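Local coordinates for hypothetical protein PF1176 (Pyrococcus furiosus, PDB 2HJM) that is of unknown function but folds as a small all-helical DUF3216 domain that assembles with further copies of itself through its helices, at residues K12-C17 and A28-I33; S51-L56 and T81-T86; I59-K64 and T74-V79. All coordinates share one frame; numbering follows the deposited sequence.

Interaction 1 (K12-C17 and A28-I33)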
loop_
_atom_site.group_PDB
_atom_site.type_symbol
_atom_site.label_atom_id
_atom_site.label_comp_id
_atom_site.label_asym_id
_atom_site.label_seq_id
_atom_site.Cartn_x
_atom_site.Cartn_y
_atom_site.Cartn_z
ATOM N N LYS A 12 -0.109 15.342 4.268
ATOM C CA LYS A 12 1.149 15.961 3.897
ATOM C C LYS A 12 0.923 16.820 2.665
ATOM O O LYS A 12 1.165 18.019 2.688
ATOM C CB LYS A 12 2.212 14.901 3.610
ATOM C CG LYS A 12 2.801 14.273 4.859
ATOM C CD LYS A 12 3.564 15.306 5.667
ATOM C CE LYS A 12 4.023 14.746 7.009
ATOM N NZ LYS A 12 2.874 14.415 7.913
ATOM N N VAL A 13 0.424 16.212 1.596
ATOM C CA VAL A 13 0.188 16.944 0.360
ATOM C C VAL A 13 -0.524 18.268 0.586
ATOM O O VAL A 13 -0.094 19.288 0.065
ATOM C CB VAL A 13 -0.597 16.087 -0.669
ATOM C CG1 VAL A 13 -0.770 16.855 -1.985
ATOM C CG2 VAL A 13 0.155 14.790 -0.927
ATOM N N LYS A 14 -1.602 18.271 1.360
ATOM C CA LYS A 14 -2.308 19.526 1.614
ATOM C C LYS A 14 -1.344 20.521 2.243
ATOM O O LYS A 14 -1.258 21.676 1.827
ATOM C CB LYS A 14 -3.492 19.321 2.559
ATOM C CG LYS A 14 -4.583 18.430 2.017
ATOM C CD LYS A 14 -5.903 18.700 2.720
ATOM C CE LYS A 14 -5.806 18.446 4.215
ATOM N NZ LYS A 14 -7.075 18.806 4.913
ATOM N N GLU A 15 -0.616 20.067 3.255
ATOM C CA GLU A 15 0.334 20.932 3.918
ATOM C C GLU A 15 1.231 21.560 2.869
ATOM O O GLU A 15 1.270 22.776 2.735
ATOM C CB GLU A 15 1.171 20.140 4.919
ATOM C CG GLU A 15 2.469 20.830 5.309
ATOM C CD GLU A 15 3.443 19.894 6.008
ATOM O OE1 GLU A 15 3.248 19.632 7.215
ATOM O OE2 GLU A 15 4.394 19.412 5.344
ATOM N N LEU A 16 1.939 20.727 2.115
ATOM C CA LEU A 16 2.841 21.220 1.078
ATOM C C LEU A 16 2.218 22.329 0.227
ATOM O O LEU A 16 2.897 23.288 -0.148
ATOM C CB LEU A 16 3.275 20.080 0.165
ATOM C CG LEU A 16 4.259 20.546 -0.909
ATOM C CD1 LEU A 16 5.633 20.765 -0.282
ATOM C CD2 LEU A 16 4.339 19.516 -2.014
ATOM N N CYS A 17 0.930 22.189 -0.080
ATOM C CA CYS A 17 0.218 23.181 -0.881
ATOM C C CYS A 17 0.205 24.509 -0.146
ATOM O O CYS A 17 0.282 25.572 -0.761
ATOM C CB CYS A 17 -1.225 22.734 -1.158
ATOM S SG CYS A 17 -1.404 21.355 -2.337
ATOM N N ALA A 28 -9.218 22.396 -2.288
ATOM C CA ALA A 28 -9.765 21.509 -3.320
ATOM C C ALA A 28 -9.626 20.036 -2.930
ATOM O O ALA A 28 -10.560 19.248 -3.098
ATOM C CB ALA A 28 -9.059 21.761 -4.639
ATOM N N ILE A 29 -8.453 19.666 -2.423
ATOM C CA ILE A 29 -8.227 18.295 -1.985
ATOM C C ILE A 29 -9.334 17.889 -1.017
ATOM O O ILE A 29 -10.043 16.912 -1.248
ATOM C CB ILE A 29 -6.866 18.145 -1.273
ATOM C CG1 ILE A 29 -5.736 18.376 -2.276
ATOM C CG2 ILE A 29 -6.745 16.765 -0.637
ATOM C CD1 ILE A 29 -4.339 18.300 -1.668
ATOM N N GLU A 30 -9.482 18.646 0.065
ATOM C CA GLU A 30 -10.513 18.345 1.053
ATOM C C GLU A 30 -11.839 18.147 0.334
ATOM O O GLU A 30 -12.538 17.149 0.552
ATOM C CB GLU A 30 -10.633 19.479 2.075
ATOM C CG GLU A 30 -9.381 19.684 2.917
ATOM C CD GLU A 30 -9.435 20.954 3.762
ATOM O OE1 GLU A 30 -9.740 22.037 3.211
ATOM O OE2 GLU A 30 -9.158 20.874 4.975
ATOM N N ARG A 31 -12.177 19.090 -0.541
ATOM C CA ARG A 31 -13.420 18.971 -1.280
ATOM C C ARG A 31 -13.434 17.599 -1.959
ATOM O O ARG A 31 -14.435 16.892 -1.905
ATOM C CB ARG A 31 -13.536 20.085 -2.307
ATOM N N PHE A 32 -12.315 17.204 -2.565
ATOM C CA PHE A 32 -12.245 15.915 -3.243
ATOM C C PHE A 32 -12.341 14.710 -2.284
ATOM O O PHE A 32 -13.177 13.819 -2.473
ATOM C CB PHE A 32 -10.959 15.835 -4.090
ATOM C CG PHE A 32 -10.856 14.586 -4.931
ATOM C CD1 PHE A 32 -10.465 13.376 -4.367
ATOM C CD2 PHE A 32 -11.219 14.604 -6.271
ATOM C CE1 PHE A 32 -10.442 12.209 -5.121
ATOM C CE2 PHE A 32 -11.199 13.437 -7.035
ATOM C CZ PHE A 32 -10.810 12.240 -6.454
ATOM N N ILE A 33 -11.499 14.673 -1.256
ATOM C CA ILE A 33 -11.543 13.544 -0.334
ATOM C C ILE A 33 -12.943 13.383 0.271
ATOM O O ILE A 33 -13.420 12.265 0.446
ATOM C CB ILE A 33 -10.505 13.712 0.760
#
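Val13, Lys14 and Cys17, on one side of helix 6-18, meet Ile29 and Glu30 of helix 23-34 across a helical hairpin whose two short segments run at 156° to each other, close to antiparallel. Val13 comes first. Its CG1 lies 3.9 Å from CD1 of Ile29, and the two side chains cross at about a right angle; Val13 also leans on Leu56 and Leu60 of helix 45-63, which places this end of the contact in the core of the bundle. Lys14 carries most of the first helix's share. Its CG packs 3.7 Å from Ile29 CD1 and nearly as close to Ile29 CG2, so that the aliphatic part of the lysine rests on the isoleucine. CD lies 3.6 Å from Glu30 CG, and the bend about CG-CD (chi3 -60°) then sets CE; the lysine and glutamate side chains cross at about a right angle. NZ forms a salt bridge with Glu30 OE2 at 2.9 Å, approaching on the anti side and 35° out of the carboxylate plane. Glu11 makes a second, long and weak ion pair with the same ammonium group. One turn further along, Cys17 closes the contact with SG 4.3 Å from Ile29 CD1, while its other neighbours include Leu25 and Ala26. The isoleucine methyl is thus touched by all three residues of helix 6-18. The chemistry is that of apolar contact around Ile29 CD1, flanked at the outer margin by a lysine whose methylenes pack on the isoleucine while its ammonium group pairs with an exposed glutamate.

Interaction 2 (S51-L56 and T81-T86)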
loop_
_atom_site.group_PDB
_atom_site.type_symbol
_atom_site.label_atom_id
_atom_site.label_comp_id
_atom_site.label_asym_id
_atom_site.label_seq_id
_atom_site.Cartn_x
_atom_site.Cartn_y
_atom_site.Cartn_z
ATOM N N SER A 51 -8.392 6.258 -6.297
ATOM C CA SER A 51 -8.941 7.501 -6.819
ATOM C C SER A 51 -8.258 8.697 -6.152
ATOM O O SER A 51 -7.787 9.616 -6.821
ATOM C CB SER A 51 -10.441 7.563 -6.566
ATOM O OG SER A 51 -11.072 6.370 -7.003
ATOM N N ILE A 52 -8.186 8.679 -4.831
ATOM C CA ILE A 52 -7.559 9.778 -4.126
ATOM C C ILE A 52 -6.084 9.904 -4.492
ATOM O O ILE A 52 -5.615 11.000 -4.800
ATOM C CB ILE A 52 -7.684 9.600 -2.591
ATOM C CG1 ILE A 52 -9.156 9.530 -2.191
ATOM C CG2 ILE A 52 -7.033 10.768 -1.862
ATOM C CD1 ILE A 52 -9.354 9.156 -0.746
ATOM N N TYR A 53 -5.357 8.786 -4.455
ATOM C CA TYR A 53 -3.925 8.784 -4.762
ATOM C C TYR A 53 -3.652 9.245 -6.176
ATOM O O TYR A 53 -2.743 10.042 -6.403
ATOM C CB TYR A 53 -3.323 7.388 -4.555
ATOM C CG TYR A 53 -3.184 6.974 -3.104
ATOM C CD1 TYR A 53 -3.040 5.636 -2.759
ATOM C CD2 TYR A 53 -3.223 7.919 -2.071
ATOM C CE1 TYR A 53 -2.946 5.244 -1.425
ATOM C CE2 TYR A 53 -3.130 7.538 -0.741
ATOM C CZ TYR A 53 -2.991 6.197 -0.422
ATOM O OH TYR A 53 -2.897 5.797 0.896
ATOM N N GLY A 54 -4.432 8.742 -7.130
ATOM C CA GLY A 54 -4.233 9.156 -8.504
ATOM C C GLY A 54 -4.422 10.657 -8.583
ATOM O O GLY A 54 -3.701 11.369 -9.290
ATOM N N PHE A 55 -5.413 11.124 -7.831
ATOM C CA PHE A 55 -5.764 12.529 -7.749
ATOM C C PHE A 55 -4.591 13.341 -7.192
ATOM O O PHE A 55 -4.269 14.418 -7.696
ATOM C CB PHE A 55 -6.996 12.668 -6.861
ATOM C CG PHE A 55 -7.406 14.077 -6.605
ATOM C CD1 PHE A 55 -7.327 14.610 -5.327
ATOM C CD2 PHE A 55 -7.874 14.876 -7.631
ATOM C CE1 PHE A 55 -7.712 15.929 -5.078
ATOM C CE2 PHE A 55 -8.259 16.192 -7.388
ATOM C CZ PHE A 55 -8.177 16.719 -6.113
ATOM N N LEU A 56 -3.945 12.827 -6.157
ATOM C CA LEU A 56 -2.820 13.533 -5.584
ATOM C C LEU A 56 -1.673 13.559 -6.582
ATOM O O LEU A 56 -0.934 14.542 -6.654
ATOM C CB LEU A 56 -2.355 12.854 -4.298
ATOM C CG LEU A 56 -3.354 12.684 -3.158
ATOM C CD1 LEU A 56 -2.617 12.043 -1.998
ATOM C CD2 LEU A 56 -3.961 14.023 -2.746
ATOM N N THR A 81 4.275 5.487 -5.053
ATOM C CA THR A 81 4.577 4.256 -4.333
ATOM C C THR A 81 3.328 3.636 -3.702
ATOM O O THR A 81 3.133 2.408 -3.757
ATOM C CB THR A 81 5.608 4.526 -3.226
ATOM O OG1 THR A 81 6.766 5.121 -3.814
ATOM C CG2 THR A 81 6.009 3.244 -2.523
ATOM N N ALA A 82 2.497 4.495 -3.105
ATOM C CA ALA A 82 1.260 4.071 -2.445
ATOM C C ALA A 82 0.240 3.543 -3.447
ATOM O O ALA A 82 -0.506 2.605 -3.158
ATOM C CB ALA A 82 0.664 5.227 -1.682
ATOM N N ARG A 83 0.210 4.158 -4.628
ATOM C CA ARG A 83 -0.718 3.754 -5.668
ATOM C C ARG A 83 -0.395 2.344 -6.047
ATOM O O ARG A 83 -1.254 1.459 -6.050
ATOM C CB ARG A 83 -0.569 4.635 -6.889
ATOM C CG ARG A 83 -1.452 5.860 -6.887
ATOM C CD ARG A 83 -1.500 6.453 -8.282
ATOM N NE ARG A 83 -1.422 5.383 -9.277
ATOM C CZ ARG A 83 -0.322 5.071 -9.958
ATOM N NH1 ARG A 83 0.796 5.748 -9.768
ATOM N NH2 ARG A 83 -0.328 4.058 -10.812
ATOM N N GLU A 84 0.877 2.145 -6.351
ATOM C CA GLU A 84 1.370 0.843 -6.746
ATOM C C GLU A 84 1.077 -0.258 -5.742
ATOM O O GLU A 84 0.655 -1.339 -6.129
ATOM C CB GLU A 84 2.859 0.937 -7.022
ATOM C CG GLU A 84 3.157 1.695 -8.293
ATOM C CD GLU A 84 4.639 1.898 -8.506
ATOM O OE1 GLU A 84 5.054 2.008 -9.683
ATOM O OE2 GLU A 84 5.382 1.957 -7.496
ATOM N N GLU A 85 1.290 0.000 -4.458
ATOM C CA GLU A 85 0.998 -1.027 -3.472
ATOM C C GLU A 85 -0.495 -1.320 -3.468
ATOM O O GLU A 85 -0.919 -2.474 -3.420
ATOM C CB GLU A 85 1.433 -0.584 -2.079
ATOM C CG GLU A 85 0.941 -1.510 -0.967
ATOM C CD GLU A 85 1.279 -2.965 -1.228
ATOM O OE1 GLU A 85 0.425 -3.846 -0.953
ATOM O OE2 GLU A 85 2.406 -3.215 -1.700
ATOM N N THR A 86 -1.284 -0.256 -3.529
ATOM C CA THR A 86 -2.730 -0.363 -3.527
ATOM C C THR A 86 -3.254 -1.195 -4.677
ATOM O O THR A 86 -4.156 -2.010 -4.500
ATOM C CB THR A 86 -3.382 1.030 -3.596
ATOM O OG1 THR A 86 -3.033 1.769 -2.417
ATOM C CG2 THR A 86 -4.916 0.923 -3.721
#
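Tyr53 fits against Ala82, Arg83 and Thr86 where helix 45-63 and helix 70-87 pack as an antiparallel helical hairpin, the axes of their short segments approaching to 9.4 Å at an angle of 153°. The tight part is built around the tyrosine. A chi1 of -72° sets CG beside the backbone N, on a CB that points toward helix 70-87. The methyl CB of Ala82 sits over one face of the ring in a CH-pi contact, 4.0 Å from the centroid and displaced toward the rim at CE1. Thr86 OG1 comes instead to the ring edge, in its plane, 3.6 Å from CE1. Nearer the backbone, CB of Tyr53 meets CG of Arg83 at 3.4 Å, and the arginine chain continues over the backbone of Gly54, whose CA lies 3.9 Å from Arg83 CD; a glycine here leaves the backbone itself as the surface on which that chain rests. An alanine in place of Tyr53 would probably leave a gap over Ala82 CB and rob Glu85 of the third subunit of its hydroxyl partner. The looser part consists of the polar ends of Arg83 and Tyr53, which turn to other partners. Beyond CD, Arg83 leaves segment 51-56 and its NH1 makes a salt bridge with Glu57, while Phe32 of the second subunit packs on the same residue. Tyr53 OH likewise looks outside the pair of helices, to its hydrogen bond with Glu85 OE1 of the third subunit. Back in the packed part, the Thr86 hydroxyl turns to its own helix: OG1 donates to Ala82 O at 2.8 Å, and Thr86 N reaches that same oxygen from the opposite face of the carbonyl plane.

Interaction 3 (I59-K64 and T74-V79)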
loop_
_atom_site.group_PDB
_atom_site.type_symbol
_atom_site.label_atom_id
_atom_site.label_comp_id
_atom_site.label_asym_id
_atom_site.label_seq_id
_atom_site.Cartn_x
_atom_site.Cartn_y
_atom_site.Cartn_z
ATOM N N ILE A 59 -2.197 16.282 -8.925
ATOM C CA ILE A 59 -1.859 17.553 -8.316
ATOM C C ILE A 59 -0.330 17.705 -8.239
ATOM O O ILE A 59 0.245 18.644 -8.798
ATOM C CB ILE A 59 -2.465 17.655 -6.913
ATOM C CG1 ILE A 59 -3.960 17.957 -7.034
ATOM C CG2 ILE A 59 -1.751 18.721 -6.106
ATOM C CD1 ILE A 59 -4.723 17.890 -5.721
ATOM N N LEU A 60 0.326 16.772 -7.562
ATOM C CA LEU A 60 1.769 16.813 -7.425
ATOM C C LEU A 60 2.525 16.925 -8.742
ATOM O O LEU A 60 3.620 17.489 -8.785
ATOM C CB LEU A 60 2.253 15.578 -6.682
ATOM C CG LEU A 60 1.829 15.495 -5.217
ATOM C CD1 LEU A 60 2.306 14.180 -4.616
ATOM C CD2 LEU A 60 2.410 16.689 -4.459
ATOM N N THR A 61 1.955 16.390 -9.818
ATOM C CA THR A 61 2.633 16.440 -11.109
ATOM C C THR A 61 2.538 17.790 -11.786
ATOM O O THR A 61 3.533 18.274 -12.325
ATOM C CB THR A 61 2.118 15.347 -12.073
ATOM O OG1 THR A 61 2.607 14.073 -11.643
ATOM C CG2 THR A 61 2.612 15.594 -13.491
ATOM N N THR A 62 1.371 18.424 -11.762
ATOM C CA THR A 62 1.296 19.719 -12.427
ATOM C C THR A 62 2.018 20.822 -11.640
ATOM O O THR A 62 2.396 21.844 -12.209
ATOM C CB THR A 62 -0.174 20.132 -12.742
ATOM O OG1 THR A 62 -0.554 21.258 -11.950
ATOM C CG2 THR A 62 -1.108 18.990 -12.482
ATOM N N LEU A 63 2.225 20.613 -10.341
ATOM C CA LEU A 63 2.935 21.600 -9.522
ATOM C C LEU A 63 4.424 21.456 -9.764
ATOM O O LEU A 63 5.143 22.448 -9.793
ATOM C CB LEU A 63 2.660 21.413 -8.023
ATOM C CG LEU A 63 1.328 21.921 -7.474
ATOM C CD1 LEU A 63 1.301 21.761 -5.980
ATOM C CD2 LEU A 63 1.154 23.368 -7.823
ATOM N N LYS A 64 4.882 20.216 -9.936
ATOM C CA LYS A 64 6.295 19.960 -10.183
ATOM C C LYS A 64 6.704 20.602 -11.502
ATOM O O LYS A 64 7.865 20.544 -11.892
ATOM C CB LYS A 64 6.556 18.474 -10.223
ATOM N N THR A 74 9.830 14.360 -3.791
ATOM C CA THR A 74 9.882 13.433 -2.669
ATOM C C THR A 74 8.454 12.967 -2.383
ATOM O O THR A 74 8.188 11.770 -2.256
ATOM C CB THR A 74 10.489 14.121 -1.435
ATOM N N LEU A 75 7.534 13.921 -2.321
ATOM C CA LEU A 75 6.141 13.609 -2.046
ATOM C C LEU A 75 5.476 12.855 -3.204
ATOM O O LEU A 75 4.709 11.919 -2.989
ATOM C CB LEU A 75 5.386 14.901 -1.737
ATOM C CG LEU A 75 4.405 14.795 -0.572
ATOM C CD1 LEU A 75 5.034 14.039 0.581
ATOM C CD2 LEU A 75 4.004 16.187 -0.147
ATOM N N LEU A 76 5.773 13.264 -4.432
ATOM C CA LEU A 76 5.218 12.612 -5.601
ATOM C C LEU A 76 5.597 11.144 -5.612
ATOM O O LEU A 76 4.766 10.286 -5.883
ATOM C CB LEU A 76 5.726 13.288 -6.869
ATOM C CG LEU A 76 5.273 12.647 -8.182
ATOM C CD1 LEU A 76 3.807 12.232 -8.113
ATOM C CD2 LEU A 76 5.507 13.641 -9.307
ATOM N N ASN A 77 6.857 10.853 -5.321
ATOM C CA ASN A 77 7.315 9.471 -5.282
ATOM C C ASN A 77 6.449 8.598 -4.354
ATOM O O ASN A 77 6.033 7.508 -4.737
ATOM C CB ASN A 77 8.766 9.425 -4.840
ATOM N N GLU A 78 6.178 9.089 -3.144
ATOM C CA GLU A 78 5.362 8.368 -2.153
ATOM C C GLU A 78 3.928 8.048 -2.647
ATOM O O GLU A 78 3.460 6.900 -2.565
ATOM C CB GLU A 78 5.287 9.176 -0.842
ATOM C CG GLU A 78 6.579 9.869 -0.452
ATOM C CD GLU A 78 6.767 10.007 1.055
ATOM O OE1 GLU A 78 5.769 10.173 1.793
ATOM O OE2 GLU A 78 7.934 9.969 1.503
ATOM N N VAL A 79 3.231 9.063 -3.151
ATOM C CA VAL A 79 1.896 8.841 -3.663
ATOM C C VAL A 79 1.986 7.772 -4.743
ATOM O O VAL A 79 1.186 6.842 -4.779
ATOM C CB VAL A 79 1.300 10.125 -4.247
ATOM C CG1 VAL A 79 -0.017 9.826 -4.918
ATOM C CG2 VAL A 79 1.060 11.119 -3.140
#
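The antiparallel helical hairpin of helices 45-63 and 70-87 is joined near its turn by Leu60, which points into the side of segment 74-79. The short segments cross at -151°, and the closest pair of CA atoms is that of Leu60 and Leu76. Leu60 does most of the touching through a single methyl: CD1 lies 3.5 Å from Leu76 CA and 3.7 Å from Leu75 O, against the backbone, and also meets Val79 CG2 at 3.6 Å. Leu76 answers from the flank. Its CG stands anti to the backbone N (chi1 177°), and the branch beyond lies beside the first helix, with CD1 4.0 Å from Leu60 CB and CD2 3.7 Å from Thr61 OG1. The threonine and leucine side chains pass each other at a slant, and that hydroxyl has a weak hydrogen bond to Glu57 O within its own helix. Leu75 also brings CB to 4.3 Å from Leu60 CD1, and its side chain touches Leu16 of helix 6-18. Leu9 of the same helix packs on Val79, so helix 6-18 lies over this part of the hairpin. Aliphatic side chains meeting between nearly antiparallel helices, with a third helix packed against them, are typical of a small helical bundle.

Interactions 2 and 3 are two levels of one hairpin, helices 45-63 and 70-87, with interaction 3 nested nearer the turn and their centres about 11 Å apart; Val79 CG1 bridges them, 3.9 Å from Leu56 CB. Interaction 1 precedes both along the chain and adds the hairpin of helices 6-18 and 23-34. Its centre is about 12 Å from that of interaction 3, which it meets where Ile29 CG1 lies 3.6 Å from Ile59 CD1 and Leu16 CD2 3.8 Å from Leu75 CD2. Toward interaction 2, about 14 Å away, Phe32 stacks on Phe55. All three contacts also border the second subunit, so bundle core and assembly interface are built from the same helices.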